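Local coordinates for protein beta-d-glucoside glucohydrolase (Hypocrea jecorina, PDB 3ZZ1) that probably hydrolyses terminal, non-reducing beta-D-glucosyl residues to release beta-D-glucose, as a secreted family 3 glycoside hydrolase of cellulose degradation, at residues A[159-164]-A[184-189]; A[200-205]-A[231-236]. All coordinates share one frame; numbering follows the deposited sequence.

Contact 1 of 2, residues A[159-164]-A[184-189]; sequences HYILNE and LYTWPF
Phe189 presents one face of its ring to Tyr160, whose CD1 stands 3.8 Å above the plane of the phenyl group, over its centre. This is a T-shaped stack, the planes 71° apart and the centroids of the Tyr160 and Phe189 rings separated by 5.2 Å. His159 N and Tyr185 O lie in plane at the Phe189 edge. The Tyr160 ring has Ile161 CG2 over one of its own faces and Thr186 CG2 near its plane at the rim. With CG anti to the backbone N (chi1 -174°), the Tyr160 ring meets Phe189 and its OH shares a water with Thr186, the water donating to both Tyr160 OH (2.8 Å) and Thr186 OG1 (3.0 Å). These hydroxyls also bond to Thr218 O and Leu181 O, respectively. Ile161 CD1 closes in at 3.4 Å from Thr186 OG1 and also meets Tyr185 CB and Phe189 CD2. On the Tyr185 ring, Leu184 CG lies over one face, while Leu162 CD2 approaches obliquely, 3.6 Å from Tyr185 CG. Glu164 OE2 comes to 3.4 Å from Tyr185 CE1, its carboxylate fixed by the backbone N-H groups of Leu117, Gly118 and Lys119. The contact thus joins the C-terminal end of strand 154-160, and the loop after it, to helix 178-194 in the barrel-like N-terminal domain; Leu219, Val222 and Leu223 of helix 216-226 pack against Tyr160, and strand 199-202 is the next strand of the sheet.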
loop_
_atom_site.group_PDB
_atom_site.type_symbol
_atom_site.label_atom_id
_atom_site.label_comp_id
_atom_site.label_asym_id
_atom_site.label_seq_id
_atom_site.Cartn_x
_atom_site.Cartn_y
_atom_site.Cartn_z
ATOM N N HIS A 159 5.496 -6.466 -4.458
ATOM C CA HIS A 159 6.400 -7.535 -4.861
ATOM C C HIS A 159 5.611 -8.526 -5.713
ATOM O O HIS A 159 4.523 -8.963 -5.328
ATOM C CB HIS A 159 6.958 -8.250 -3.628
ATOM C CG HIS A 159 7.556 -7.328 -2.609
ATOM N ND1 HIS A 159 6.800 -6.687 -1.651
ATOM C CD2 HIS A 159 8.836 -6.942 -2.398
ATOM C CE1 HIS A 159 7.588 -5.941 -0.897
ATOM N NE2 HIS A 159 8.829 -6.081 -1.327
ATOM N N TYR A 160 6.174 -8.882 -6.864
ATOM C CA TYR A 160 5.489 -9.726 -7.837
ATOM C C TYR A 160 6.023 -11.161 -7.759
ATOM O O TYR A 160 7.144 -11.425 -8.188
ATOM C CB TYR A 160 5.685 -9.124 -9.233
ATOM C CG TYR A 160 4.921 -9.796 -10.352
ATOM C CD1 TYR A 160 3.557 -9.556 -10.541
ATOM C CD2 TYR A 160 5.566 -10.658 -11.233
ATOM C CE1 TYR A 160 2.855 -10.176 -11.575
ATOM C CE2 TYR A 160 4.882 -11.273 -12.266
ATOM C CZ TYR A 160 3.527 -11.031 -12.432
ATOM O OH TYR A 160 2.851 -11.651 -13.457
ATOM N N ILE A 161 5.246 -12.102 -7.219
ATOM C CA ILE A 161 3.861 -11.911 -6.762
ATOM C C ILE A 161 3.541 -12.971 -5.698
ATOM O O ILE A 161 4.265 -13.968 -5.578
ATOM C CB ILE A 161 2.868 -12.014 -7.959
ATOM C CG1 ILE A 161 1.443 -11.629 -7.548
ATOM C CG2 ILE A 161 2.934 -13.398 -8.634
ATOM C CD1 ILE A 161 0.591 -11.184 -8.694
ATOM N N LEU A 162 2.474 -12.744 -4.928
ATOM C CA LEU A 162 1.936 -13.722 -3.960
ATOM C C LEU A 162 2.771 -13.889 -2.682
ATOM O O LEU A 162 2.757 -14.952 -2.045
ATOM C CB LEU A 162 1.678 -15.088 -4.625
ATOM C CG LEU A 162 0.847 -15.182 -5.915
ATOM C CD1 LEU A 162 0.915 -16.596 -6.459
ATOM C CD2 LEU A 162 -0.598 -14.755 -5.702
ATOM N N ASN A 163 3.473 -12.824 -2.312
ATOM C CA ASN A 163 4.270 -12.759 -1.089
ATOM C C ASN A 163 3.382 -12.307 0.076
ATOM O O ASN A 163 3.593 -11.240 0.659
ATOM C CB ASN A 163 5.439 -11.788 -1.325
ATOM C CG ASN A 163 6.428 -11.718 -0.159
ATOM O OD1 ASN A 163 7.301 -10.846 -0.149
ATOM N ND2 ASN A 163 6.299 -12.621 0.819
ATOM N N GLU A 164 2.399 -13.139 0.414
ATOM C CA GLU A 164 1.320 -12.773 1.345
ATOM C C GLU A 164 1.617 -12.999 2.835
ATOM O O GLU A 164 0.764 -12.717 3.694
ATOM C CB GLU A 164 0.012 -13.465 0.944
ATOM C CG GLU A 164 -0.561 -12.993 -0.396
ATOM C CD GLU A 164 -1.021 -11.538 -0.384
ATOM O OE1 GLU A 164 -1.578 -11.077 0.636
ATOM O OE2 GLU A 164 -0.820 -10.850 -1.400
ATOM N N LEU A 184 -7.403 -11.361 -8.678
ATOM C CA LEU A 184 -7.216 -10.764 -7.360
ATOM C C LEU A 184 -5.818 -10.169 -7.210
ATOM O O LEU A 184 -5.661 -8.958 -7.039
ATOM C CB LEU A 184 -7.502 -11.794 -6.252
ATOM C CG LEU A 184 -7.449 -11.346 -4.782
ATOM C CD1 LEU A 184 -8.309 -10.124 -4.511
ATOM C CD2 LEU A 184 -7.856 -12.477 -3.858
ATOM N N TYR A 185 -4.802 -11.022 -7.293
ATOM C CA TYR A 185 -3.436 -10.608 -6.974
ATOM C C TYR A 185 -2.706 -9.833 -8.071
ATOM O O TYR A 185 -2.007 -8.866 -7.771
ATOM C CB TYR A 185 -2.624 -11.796 -6.452
ATOM C CG TYR A 185 -3.247 -12.347 -5.188
ATOM C CD1 TYR A 185 -3.081 -11.691 -3.969
ATOM C CD2 TYR A 185 -4.043 -13.491 -5.218
ATOM C CE1 TYR A 185 -3.667 -12.174 -2.810
ATOM C CE2 TYR A 185 -4.636 -13.983 -4.062
ATOM C CZ TYR A 185 -4.442 -13.314 -2.862
ATOM O OH TYR A 185 -5.025 -13.780 -1.710
ATOM N N THR A 186 -2.874 -10.240 -9.325
ATOM C CA THR A 186 -2.209 -9.561 -10.445
ATOM C C THR A 186 -2.894 -8.236 -10.776
ATOM O O THR A 186 -2.240 -7.296 -11.215
ATOM C CB THR A 186 -2.121 -10.458 -11.708
ATOM O OG1 THR A 186 -1.512 -11.706 -11.366
ATOM C CG2 THR A 186 -1.270 -9.799 -12.783
ATOM N N TRP A 187 -4.206 -8.172 -10.548
ATOM C CA TRP A 187 -5.018 -6.978 -10.825
ATOM C C TRP A 187 -4.318 -5.628 -10.553
ATOM O O TRP A 187 -4.256 -4.781 -11.453
ATOM C CB TRP A 187 -6.366 -7.061 -10.085
ATOM C CG TRP A 187 -7.271 -5.858 -10.274
ATOM C CD1 TRP A 187 -7.071 -4.593 -9.789
ATOM C CD2 TRP A 187 -8.523 -5.824 -10.973
ATOM N NE1 TRP A 187 -8.110 -3.772 -10.155
ATOM C CE2 TRP A 187 -9.016 -4.498 -10.882
ATOM C CE3 TRP A 187 -9.273 -6.779 -11.676
ATOM C CZ2 TRP A 187 -10.227 -4.104 -11.466
ATOM C CZ3 TRP A 187 -10.480 -6.387 -12.257
ATOM C CH2 TRP A 187 -10.944 -5.059 -12.141
ATOM N N PRO A 188 -3.811 -5.409 -9.316
ATOM C CA PRO A 188 -3.197 -4.104 -9.028
ATOM C C PRO A 188 -1.871 -3.847 -9.753
ATOM O O PRO A 188 -1.483 -2.687 -9.925
ATOM C CB PRO A 188 -2.977 -4.146 -7.510
ATOM C CG PRO A 188 -2.943 -5.589 -7.166
ATOM C CD PRO A 188 -3.924 -6.225 -8.093
ATOM N N PHE A 189 -1.183 -4.909 -10.160
ATOM C CA PHE A 189 0.032 -4.769 -10.962
ATOM C C PHE A 189 -0.303 -4.310 -12.379
ATOM O O PHE A 189 0.484 -3.588 -13.004
ATOM C CB PHE A 189 0.839 -6.067 -10.970
ATOM C CG PHE A 189 1.549 -6.340 -9.676
ATOM C CD1 PHE A 189 2.825 -5.839 -9.451
ATOM C CD2 PHE A 189 0.937 -7.094 -8.670
ATOM C CE1 PHE A 189 3.486 -6.089 -8.250
ATOM C CE2 PHE A 189 1.587 -7.343 -7.469
ATOM C CZ PHE A 189 2.868 -6.841 -7.261
HETATM O O HOH W 1 0.812 -13.270 -12.303
#

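Contact 2 of 2, residues A[200-205]-A[231-236]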
loop_
_atom_site.group_PDB
_atom_site.type_symbol
_atom_site.label_atom_id
_atom_site.label_comp_id
_atom_site.label_asym_id
_atom_site.label_seq_id
_atom_site.Cartn_x
_atom_site.Cartn_y
_atom_site.Cartn_z
ATOM N N VAL A 200 9.302 -3.560 -12.163
ATOM C CA VAL A 200 8.560 -4.443 -11.296
ATOM C C VAL A 200 9.607 -5.282 -10.583
ATOM O O VAL A 200 10.588 -5.700 -11.196
ATOM C CB VAL A 200 7.599 -5.341 -12.113
ATOM C CG1 VAL A 200 7.016 -6.447 -11.256
ATOM C CG2 VAL A 200 6.478 -4.501 -12.750
ATOM N N MET A 201 9.427 -5.500 -9.286
ATOM C CA MET A 201 10.338 -6.352 -8.528
ATOM C C MET A 201 9.690 -7.713 -8.256
ATOM O O MET A 201 8.595 -7.779 -7.688
ATOM C CB MET A 201 10.736 -5.676 -7.211
ATOM C CG MET A 201 11.678 -6.494 -6.341
ATOM S SD MET A 201 11.792 -5.889 -4.632
ATOM C CE MET A 201 12.603 -4.310 -4.872
ATOM N N CYS A 202 10.362 -8.790 -8.670
ATOM C CA CYS A 202 9.882 -10.149 -8.384
ATOM C C CYS A 202 10.217 -10.587 -6.952
ATOM O O CYS A 202 11.220 -10.153 -6.382
ATOM C CB CYS A 202 10.363 -11.171 -9.426
ATOM S SG CYS A 202 12.147 -11.244 -9.731
ATOM N N SER A 203 9.373 -11.449 -6.390
ATOM C CA SER A 203 9.370 -11.724 -4.950
ATOM C C SER A 203 10.278 -12.872 -4.513
ATOM O O SER A 203 10.827 -13.601 -5.343
ATOM C CB SER A 203 7.935 -11.965 -4.462
ATOM O OG SER A 203 7.346 -13.067 -5.129
ATOM N N TYR A 204 10.415 -13.026 -3.193
ATOM C CA TYR A 204 11.222 -14.098 -2.593
ATOM C C TYR A 204 10.615 -15.487 -2.750
ATOM O O TYR A 204 11.338 -16.481 -2.798
ATOM C CB TYR A 204 11.435 -13.843 -1.096
ATOM C CG TYR A 204 12.535 -12.860 -0.782
ATOM C CD1 TYR A 204 13.866 -13.150 -1.087
ATOM C CD2 TYR A 204 12.248 -11.644 -0.161
ATOM C CE1 TYR A 204 14.881 -12.248 -0.794
ATOM C CE2 TYR A 204 13.254 -10.737 0.138
ATOM C CZ TYR A 204 14.563 -11.043 -0.185
ATOM O OH TYR A 204 15.550 -10.142 0.113
ATOM N N ASN A 205 9.289 -15.549 -2.806
ATOM C CA ASN A 205 8.566 -16.813 -2.690
ATOM C C ASN A 205 8.509 -17.605 -3.980
ATOM O O ASN A 205 8.853 -17.103 -5.049
ATOM C CB ASN A 205 7.144 -16.570 -2.175
ATOM C CG ASN A 205 6.388 -15.565 -3.017
ATOM O OD1 ASN A 205 6.656 -14.368 -2.948
ATOM N ND2 ASN A 205 5.435 -16.046 -3.818
ATOM N N GLY A 231 8.651 -2.431 -19.382
ATOM C CA GLY A 231 9.785 -2.149 -18.489
ATOM C C GLY A 231 10.556 -3.379 -18.039
ATOM O O GLY A 231 10.427 -4.453 -18.633
ATOM N N TYR A 232 11.343 -3.230 -16.974
ATOM C CA TYR A 232 12.243 -4.300 -16.535
ATOM C C TYR A 232 11.887 -4.922 -15.190
ATOM O O TYR A 232 11.374 -4.248 -14.290
ATOM C CB TYR A 232 13.707 -3.831 -16.538
ATOM C CG TYR A 232 14.045 -2.721 -15.554
ATOM C CD1 TYR A 232 13.844 -1.382 -15.889
ATOM C CD2 TYR A 232 14.588 -3.012 -14.301
ATOM C CE1 TYR A 232 14.156 -0.359 -14.997
ATOM C CE2 TYR A 232 14.905 -1.992 -13.396
ATOM C CZ TYR A 232 14.692 -0.667 -13.757
ATOM O OH TYR A 232 14.998 0.348 -12.879
ATOM N N VAL A 233 12.178 -6.218 -15.072
ATOM C CA VAL A 233 11.973 -6.970 -13.841
ATOM C C VAL A 233 13.291 -7.101 -13.086
ATOM O O VAL A 233 14.274 -7.644 -13.611
ATOM C CB VAL A 233 11.409 -8.391 -14.114
ATOM C CG1 VAL A 233 11.237 -9.166 -12.807
ATOM C CG2 VAL A 233 10.089 -8.319 -14.891
ATOM N N MET A 234 13.304 -6.595 -11.858
ATOM C CA MET A 234 14.430 -6.782 -10.957
ATOM C C MET A 234 14.037 -7.795 -9.892
ATOM O O MET A 234 12.848 -8.014 -9.641
ATOM C CB MET A 234 14.850 -5.451 -10.317
ATOM C CG MET A 234 13.978 -4.993 -9.136
ATOM S SD MET A 234 14.496 -3.407 -8.438
ATOM C CE MET A 234 13.991 -2.271 -9.726
ATOM N N THR A 235 15.037 -8.417 -9.281
ATOM C CA THR A 235 14.810 -9.345 -8.181
ATOM C C THR A 235 14.678 -8.554 -6.893
ATOM O O THR A 235 15.257 -7.472 -6.763
ATOM C CB THR A 235 15.994 -10.335 -7.995
ATOM O OG1 THR A 235 17.192 -9.602 -7.711
ATOM C CG2 THR A 235 16.211 -11.185 -9.232
ATOM N N ASP A 236 13.928 -9.098 -5.939
ATOM C CA ASP A 236 14.051 -8.659 -4.556
ATOM C C ASP A 236 15.477 -9.041 -4.138
ATOM O O ASP A 236 16.187 -9.697 -4.901
ATOM C CB ASP A 236 12.983 -9.316 -3.675
ATOM C CG ASP A 236 12.701 -8.527 -2.394
ATOM O OD1 ASP A 236 13.593 -7.809 -1.901
ATOM O OD2 ASP A 236 11.581 -8.639 -1.868
HETATM O O HOH W 2 9.656 -10.435 -1.942
#
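Asp236 carries its CB over one face of the Tyr204 ring, 4.2 Å from the centroid and 14° off the normal, a CH-pi contact displaced toward the rim. Its CG, anti to the backbone N (chi1 -158°), comes to 3.4 Å from Tyr204 CE2, with the carboxylate turned 31° from the ring plane. A water ties the pair further, donating to Asp236 OD2 at 2.6 Å and accepting from Tyr204 N. The phenol OH bonds to Trp237 O; an alanine at Tyr204 would probably leave that carbonyl without its mate and open a gap where the ring lies against Asp236. Met201 flanks the carboxylate as well, its SD 3.6 Å from Asp236 CG, while its CB meets Met234 CG, the two methionine chains crossing at a slant on one face of the sheet. Strands 199-202 and 232-235 are neighbouring parallel strands, linked by a beta-alpha-beta crossover through helix 216-226 as in the TIM-barrel clan. Val200 and Cys202 each use both N and O in the ladder, to Tyr232 O, Met234 N, Met234 O and Asp236 N; the last, to Cys202 O, is 2.9 Å long. Val200, Val233, Cys202 and Thr235 share the other face. There Cys202 SG, held between the backbone N and the carbonyl carbon, lies 3.8 Å from Val233 CG1 and forms the disulfide to Cys213, while Val233 packs on Leu219 and Leu223 of helix 216-226.

Contacts 1 and 2 follow each other along the chain, their centres about 11 Å apart, and both reach one mixed sheet, in which strands 154-160 and 199-202 are parallel neighbours. Two probable backbone hydrogen bonds join them: Tyr160 N to Met201 O at 2.8 Å and Tyr160 O to Ser203 N at 2.9 Å. His159 CD2, still in its strand, packs 3.3 Å from Asp236 OD2, just past the end of strand 232-235; in the loops, Asn163 CB is 3.3 Å from Asn205 OD1. The same helix, 216-226, borders both contacts. Both reach the C-terminal ends of their strands, the side where TIM-barrel enzymes place their active sites, although no substrate or inhibitor is bound here to mark the pocket.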